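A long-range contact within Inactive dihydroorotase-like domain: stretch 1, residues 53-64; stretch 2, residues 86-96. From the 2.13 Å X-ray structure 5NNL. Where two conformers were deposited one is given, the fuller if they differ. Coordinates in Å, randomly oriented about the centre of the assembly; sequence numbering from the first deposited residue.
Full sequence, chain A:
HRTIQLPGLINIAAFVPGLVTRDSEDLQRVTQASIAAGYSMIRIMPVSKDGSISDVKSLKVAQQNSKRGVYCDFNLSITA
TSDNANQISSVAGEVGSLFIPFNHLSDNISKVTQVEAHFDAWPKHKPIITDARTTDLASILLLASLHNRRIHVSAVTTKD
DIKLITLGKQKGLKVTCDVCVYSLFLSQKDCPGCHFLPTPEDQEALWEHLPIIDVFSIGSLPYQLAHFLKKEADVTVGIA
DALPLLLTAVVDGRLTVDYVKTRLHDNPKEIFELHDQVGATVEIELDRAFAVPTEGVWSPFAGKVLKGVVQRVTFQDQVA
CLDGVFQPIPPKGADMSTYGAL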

ATOM      1  N   ILE A  53      10.221   1.963 -11.395  1.00 40.81           N
ATOM      2  CA  ILE A  53      10.293   0.773 -12.237  1.00 40.61           C
ATOM      3  C   ILE A  53       9.442   1.060 -13.471  1.00 42.31           C
ATOM      4  O   ILE A  53       8.214   0.972 -13.432  1.00 37.69           O
ATOM      5  CB  ILE A  53       9.834  -0.488 -11.500  1.00 40.17           C
ATOM      6  CG1 ILE A  53      10.766  -0.768 -10.315  1.00 38.52           C
ATOM      7  CG2 ILE A  53       9.793  -1.686 -12.461  1.00 41.92           C
ATOM      8  CD1 ILE A  53      10.390  -1.995  -9.492  1.00 37.88           C
ATOM      9  N   SER A  54      10.106   1.422 -14.575  1.00 41.35           N
ATOM     10  CA  SER A  54       9.437   1.812 -15.808  1.00 45.88           C
ATOM     11  C   SER A  54       9.914   1.059 -17.044  1.00 47.46           C
ATOM     12  O   SER A  54       9.301   1.216 -18.107  1.00 41.73           O
ATOM     13  CB  SER A  54       9.618   3.320 -16.055  1.00 46.24           C
ATOM     14  OG  SER A  54      10.978   3.703 -15.903  1.00 47.85           O
ATOM     15  N   ASP A  55      10.969   0.254 -16.949  1.00 47.38           N
ATOM     16  CA  ASP A  55      11.488  -0.482 -18.095  1.00 48.84           C
ATOM     17  C   ASP A  55      12.193  -1.739 -17.592  1.00 50.20           C
ATOM     18  O   ASP A  55      12.157  -2.058 -16.399  1.00 48.43           O
ATOM     19  CB  ASP A  55      12.419   0.418 -18.914  1.00 46.86           C
ATOM     20  CG  ASP A  55      13.426   1.138 -18.047  1.00 49.82           C
ATOM     21  OD1 ASP A  55      13.946   0.506 -17.104  1.00 47.66           O
ATOM     22  OD2 ASP A  55      13.692   2.333 -18.303  1.00 54.23           O
ATOM     23  N   VAL A  56      12.847  -2.455 -18.511  1.00 49.48           N
ATOM     24  CA  VAL A  56      13.544  -3.685 -18.144  1.00 51.44           C
ATOM     25  C   VAL A  56      14.735  -3.378 -17.245  1.00 46.11           C
ATOM     26  O   VAL A  56      14.954  -4.051 -16.231  1.00 50.00           O
ATOM     27  CB  VAL A  56      13.970  -4.447 -19.412  1.00 56.03           C
ATOM     28  CG1 VAL A  56      14.841  -5.642 -19.058  1.00 56.48           C
ATOM     29  CG2 VAL A  56      12.743  -4.900 -20.187  1.00 56.54           C
ATOM     30  N   LYS A  57      15.528  -2.367 -17.602  1.00 48.80           N
ATOM     31  CA  LYS A  57      16.679  -2.000 -16.781  1.00 49.79           C
ATOM     32  C   LYS A  57      16.260  -1.692 -15.350  1.00 46.92           C
ATOM     33  O   LYS A  57      16.894  -2.158 -14.395  1.00 43.54           O
ATOM     34  CB  LYS A  57      17.399  -0.802 -17.408  1.00 49.64           C
ATOM     35  CG  LYS A  57      18.334  -0.028 -16.474  1.00 52.46           C
ATOM     36  CD  LYS A  57      19.533  -0.854 -16.040  1.00 55.02           C
ATOM     37  CE  LYS A  57      20.350  -0.124 -14.984  1.00 56.75           C
ATOM     38  NZ  LYS A  57      21.419  -0.981 -14.399  1.00 58.31           N
ATOM     39  N   SER A  58      15.194  -0.908 -15.183  1.00 46.53           N
ATOM     40  CA  SER A  58      14.764  -0.504 -13.847  1.00 44.68           C
ATOM     41  C   SER A  58      14.333  -1.705 -13.019  1.00 40.13           C
ATOM     42  O   SER A  58      14.665  -1.808 -11.832  1.00 41.76           O
ATOM     43  CB  SER A  58      13.622   0.505 -13.951  1.00 42.77           C
ATOM     44  OG  SER A  58      14.118   1.820 -14.117  1.00 47.08           O
ATOM     45  N   LEU A  59      13.569  -2.613 -13.624  1.00 38.32           N
ATOM     46  CA  LEU A  59      13.148  -3.816 -12.916  1.00 43.32           C
ATOM     47  C   LEU A  59      14.340  -4.559 -12.330  1.00 44.99           C
ATOM     48  O   LEU A  59      14.296  -5.008 -11.178  1.00 44.31           O
ATOM     49  CB  LEU A  59      12.368  -4.722 -13.867  1.00 40.34           C
ATOM     50  CG  LEU A  59      11.788  -6.003 -13.277  1.00 43.32           C
ATOM     51  CD1 LEU A  59      10.805  -5.728 -12.143  1.00 41.95           C
ATOM     52  CD2 LEU A  59      11.105  -6.768 -14.376  1.00 43.35           C
ATOM     53  N   LYS A  60      15.422  -4.690 -13.104  1.00 45.47           N
ATOM     54  CA  LYS A  60      16.554  -5.504 -12.668  1.00 47.77           C
ATOM     55  C   LYS A  60      17.279  -4.871 -11.489  1.00 44.92           C
ATOM     56  O   LYS A  60      17.741  -5.581 -10.587  1.00 48.79           O
ATOM     57  CB  LYS A  60      17.520  -5.734 -13.831  1.00 51.06           C
ATOM     58  CG  LYS A  60      17.401  -7.119 -14.445  1.00 56.01           C
ATOM     59  CD  LYS A  60      18.469  -7.375 -15.499  1.00 63.78           C
ATOM     60  CE  LYS A  60      19.000  -8.801 -15.411  1.00 67.71           C
ATOM     61  NZ  LYS A  60      17.911  -9.823 -15.405  1.00 67.69           N
ATOM     62  N   VAL A  61      17.404  -3.542 -11.476  1.00 43.39           N
ATOM     63  CA  VAL A  61      18.020  -2.878 -10.331  1.00 43.20           C
ATOM     64  C   VAL A  61      17.212  -3.157  -9.071  1.00 47.97           C
ATOM     65  O   VAL A  61      17.770  -3.480  -8.015  1.00 45.59           O
ATOM     66  CB  VAL A  61      18.158  -1.366 -10.592  1.00 44.34           C
ATOM     67  CG1 VAL A  61      18.815  -0.674  -9.403  1.00 46.91           C
ATOM     68  CG2 VAL A  61      18.966  -1.113 -11.861  1.00 47.96           C
ATOM     69  N   ALA A  62      15.886  -3.041  -9.163  1.00 45.07           N
ATOM     70  CA  ALA A  62      15.036  -3.369  -8.024  1.00 47.34           C
ATOM     71  C   ALA A  62      15.215  -4.826  -7.616  1.00 43.22           C
ATOM     72  O   ALA A  62      15.285  -5.140  -6.422  1.00 44.64           O
ATOM     73  CB  ALA A  62      13.574  -3.081  -8.361  1.00 41.63           C
ATOM     74  N   GLN A  63      15.307  -5.726  -8.597  1.00 45.58           N
ATOM     75  CA  GLN A  63      15.463  -7.144  -8.294  1.00 47.39           C
ATOM     76  C   GLN A  63      16.792  -7.418  -7.603  1.00 49.36           C
ATOM     77  O   GLN A  63      16.854  -8.198  -6.645  1.00 49.52           O
ATOM     78  CB  GLN A  63      15.345  -7.965  -9.578  1.00 44.60           C
ATOM     79  CG  GLN A  63      13.941  -8.000 -10.158  1.00 42.44           C
ATOM     80  CD  GLN A  63      13.886  -8.618 -11.541  1.00 38.67           C
ATOM     81  OE1 GLN A  63      14.846  -8.543 -12.309  1.00 45.66           O
ATOM     82  NE2 GLN A  63      12.756  -9.235 -11.863  1.00 35.17           N
ATOM     83  N   GLN A  64      17.870  -6.783  -8.073  1.00 46.72           N
ATOM     84  CA  GLN A  64      19.170  -6.969  -7.436  1.00 52.39           C
ATOM     85  C   GLN A  64      19.136  -6.528  -5.979  1.00 50.55           C
ATOM     86  O   GLN A  64      19.718  -7.187  -5.109  1.00 48.87           O
ATOM     87  CB  GLN A  64      20.251  -6.198  -8.198  1.00 54.64           C
ATOM     88  CG  GLN A  64      21.332  -7.083  -8.802  1.00 60.25           C
ATOM     89  CD  GLN A  64      20.789  -8.059  -9.830  1.00 66.92           C
ATOM     90  OE1 GLN A  64      21.095  -9.252  -9.794  1.00 69.15           O
ATOM     91  NE2 GLN A  64      19.982  -7.553 -10.759  1.00 61.54           N
ATOM     92  N   ASN A  86       4.632  -1.683 -24.484  1.00 54.10           N
ATOM     93  CA  ASN A  86       5.268  -2.786 -25.196  0.50 53.49           C
ATOM     94  C   ASN A  86       6.230  -3.552 -24.295  1.00 49.55           C
ATOM     95  O   ASN A  86       6.058  -4.751 -24.055  1.00 49.54           O
ATOM     96  CB  ASN A  86       5.998  -2.258 -26.439  0.50 54.43           C
ATOM     97  CG  ASN A  86       6.737  -0.948 -26.182  0.50 54.26           C
ATOM     98  OD1 ASN A  86       7.016  -0.592 -25.035  0.50 52.71           O
ATOM     99  ND2 ASN A  86       7.050  -0.220 -27.254  0.50 56.78           N
ATOM    100  N   GLN A  87       7.259  -2.870 -23.783  1.00 48.93           N
ATOM    101  CA  GLN A  87       8.294  -3.582 -23.033  1.00 53.15           C
ATOM    102  C   GLN A  87       7.767  -4.126 -21.709  1.00 53.58           C
ATOM    103  O   GLN A  87       8.149  -5.227 -21.296  1.00 54.97           O
ATOM    104  CB  GLN A  87       9.520  -2.692 -22.794  1.00 54.36           C
ATOM    105  CG  GLN A  87       9.284  -1.194 -22.745  1.00 53.96           C
ATOM    106  CD  GLN A  87      10.546  -0.433 -22.386  1.00 56.14           C
ATOM    107  OE1 GLN A  87      11.586  -1.033 -22.102  1.00 62.05           O
ATOM    108  NE2 GLN A  87      10.466   0.893 -22.403  1.00 58.60           N
ATOM    109  N   ILE A  88       6.892  -3.387 -21.024  1.00 51.62           N
ATOM    110  CA  ILE A  88       6.442  -3.860 -19.719  1.00 49.93           C
ATOM    111  C   ILE A  88       5.579  -5.109 -19.873  1.00 49.32           C
ATOM    112  O   ILE A  88       5.495  -5.929 -18.951  1.00 48.65           O
ATOM    113  CB  ILE A  88       5.710  -2.740 -18.955  1.00 51.25           C
ATOM    114  CG1 ILE A  88       4.322  -2.484 -19.544  1.00 46.90           C
ATOM    115  CG2 ILE A  88       6.552  -1.465 -18.960  1.00 48.89           C
ATOM    116  CD1 ILE A  88       3.565  -1.392 -18.850  1.00 45.35           C
ATOM    117  N   SER A  89       4.948  -5.291 -21.039  1.00 50.55           N
ATOM    118  CA  SER A  89       4.134  -6.483 -21.268  1.00 51.72           C
ATOM    119  C   SER A  89       4.989  -7.737 -21.419  1.00 52.96           C
ATOM    120  O   SER A  89       4.582  -8.817 -20.974  1.00 52.21           O
ATOM    121  CB  SER A  89       3.258  -6.293 -22.508  1.00 52.74           C
ATOM    122  OG  SER A  89       3.276  -7.442 -23.338  1.00 55.02           O
ATOM    123  N   SER A  90       6.167  -7.624 -22.036  1.00 51.93           N
ATOM    124  CA  SER A  90       7.044  -8.781 -22.190  1.00 53.93           C
ATOM    125  C   SER A  90       7.638  -9.247 -20.868  1.00 52.78           C
ATOM    126  O   SER A  90       8.311 -10.282 -20.835  1.00 52.50           O
ATOM    127  CB  SER A  90       8.174  -8.453 -23.168  1.00 51.96           C
ATOM    128  OG  SER A  90       8.957  -7.352 -22.723  1.00 47.95           O
ATOM    129  N   VAL A  91       7.390  -8.518 -19.785  1.00 51.45           N
ATOM    130  CA  VAL A  91       7.987  -8.758 -18.484  1.00 53.35           C
ATOM    131  C   VAL A  91       6.924  -8.948 -17.406  1.00 49.32           C
ATOM    132  O   VAL A  91       7.246  -9.018 -16.218  1.00 44.81           O
ATOM    133  CB  VAL A  91       8.954  -7.605 -18.142  1.00 53.85           C
ATOM    134  CG1 VAL A  91       9.670  -7.805 -16.849  1.00 54.65           C
ATOM    135  CG2 VAL A  91       9.995  -7.459 -19.254  1.00 56.75           C
ATOM    136  N   ALA A  92       5.655  -9.072 -17.810  1.00 49.29           N
ATOM    137  CA  ALA A  92       4.553  -9.125 -16.856  1.00 44.14           C
ATOM    138  C   ALA A  92       4.712 -10.263 -15.856  1.00 45.80           C
ATOM    139  O   ALA A  92       4.273 -10.143 -14.706  1.00 41.89           O
ATOM    140  CB  ALA A  92       3.230  -9.271 -17.605  1.00 43.52           C
ATOM    141  N   GLY A  93       5.326 -11.373 -16.272  1.00 45.13           N
ATOM    142  CA  GLY A  93       5.466 -12.521 -15.395  1.00 40.90           C
ATOM    143  C   GLY A  93       6.399 -12.296 -14.222  1.00 40.94           C
ATOM    144  O   GLY A  93       6.371 -13.078 -13.265  1.00 39.81           O
ATOM    145  N   GLU A  94       7.226 -11.255 -14.273  1.00 41.98           N
ATOM    146  CA  GLU A  94       8.153 -10.947 -13.192  1.00 39.62           C
ATOM    147  C   GLU A  94       7.587  -9.970 -12.167  1.00 42.52           C
ATOM    148  O   GLU A  94       8.182  -9.814 -11.095  1.00 39.97           O
ATOM    149  CB  GLU A  94       9.452 -10.382 -13.773  1.00 39.87           C
ATOM    150  CG  GLU A  94      10.144 -11.330 -14.753  1.00 48.87           C
ATOM    151  CD  GLU A  94      11.394 -10.734 -15.373  1.00 52.21           C
ATOM    152  OE1 GLU A  94      12.251 -10.222 -14.620  1.00 53.69           O
ATOM    153  OE2 GLU A  94      11.518 -10.772 -16.617  1.00 54.85           O
ATOM    154  N   VAL A  95       6.466  -9.312 -12.461  1.00 41.39           N
ATOM    155  CA  VAL A  95       5.821  -8.397 -11.529  1.00 38.62           C
ATOM    156  C   VAL A  95       4.415  -8.914 -11.242  1.00 39.40           C
ATOM    157  O   VAL A  95       3.914  -9.821 -11.906  1.00 38.71           O
ATOM    158  CB  VAL A  95       5.781  -6.947 -12.056  1.00 39.84           C
ATOM    159  CG1 VAL A  95       7.190  -6.371 -12.132  1.00 38.27           C
ATOM    160  CG2 VAL A  95       5.095  -6.882 -13.414  1.00 37.97           C
ATOM    161  N   GLY A  96       3.785  -8.326 -10.230  1.00 39.16           N
ATOM    162  CA  GLY A  96       2.477  -8.774  -9.798  1.00 38.73           C
ATOM    163  C   GLY A  96       1.352  -7.814 -10.133  1.00 38.22           C
ATOM    164  O   GLY A  96       0.187  -8.104  -9.838  1.00 37.44           O
TER

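A short helix often meets the rest of its domain along one stripe of side chains spaced three or four residues apart, because that spacing brings successive residues back to the same face. The contact between residues 53-64 and 86-96 is a compact example. The helix of the first stretch runs from Val56 to Gln64, and the stripe it presents consists of Val56, Leu59 and Gln63. Its start is secured by Asp55 at the N-cap, whose OD1 accepts a hydrogen bond from Ser58 N at 2.7 Å, satisfying an amide that has no helical carbonyl before it. The second stretch is less regular: weakly bonded helical turns lead through a type I turn, Ser89 to Ala92, into a 3-10 segment at 92-94. The two backbones come near at the head of the helix, with Asp55 CA 6.3 Å from Ile88 CA, and stand farther apart at Leu59 CA and Glu94 CA, 8.7 Å.

Leu59 gives up more surface to the contact than any other residue. Its CA-to-CB bond points toward the second stretch, and its two methyls find different valines: Leu59 CD1 lies 3.7 Å from Val95 CG1, while Leu59 CD2 lies 3.0 Å from Val91 CG1, closer than two methyl carbons normally sit. Val91 also meets Val56, CG2 to CG2, at 3.9 Å, so it spans one helical turn and joins two residues of the stripe. Apolar pairs have no directional bond to make; at 3.7 and 3.9 Å, the Leu59-Val95 and Val56-Val91 pairs gain from close packing and from removing hydrocarbon from water, whereas the 3.0 Å approach is too short to count as favourable packing.

Gln87, second in area covered, works at the head of the helix without a hydrogen bond across the interface. Its OE1 lies 3.6 Å from Asp55 CB and 4.1 Å from Val56 N, so the amide group contributes by van der Waals contact. Its backbone carbonyl is engaged locally, with Gln87 O accepting a hydrogen bond from Ser90 OG at 2.7 Å.

The polar link comes one turn beyond Leu59. Gln63 NE2 donates to Glu94 OE1 at 3.0 Å, with a nearly straight N-H...O angle of 169°, the only hydrogen bond between the stretches. A neutral amide here meets a carboxylate, a strong acceptor. The same OE1 lies 3.6 Å from Leu59 CD2, so the polar contact directly adjoins the apolar one. In all, 376 Å² is buried, counting both sides: a modest interface in which hydrocarbon packing is supplemented by a single well-aimed hydrogen bond.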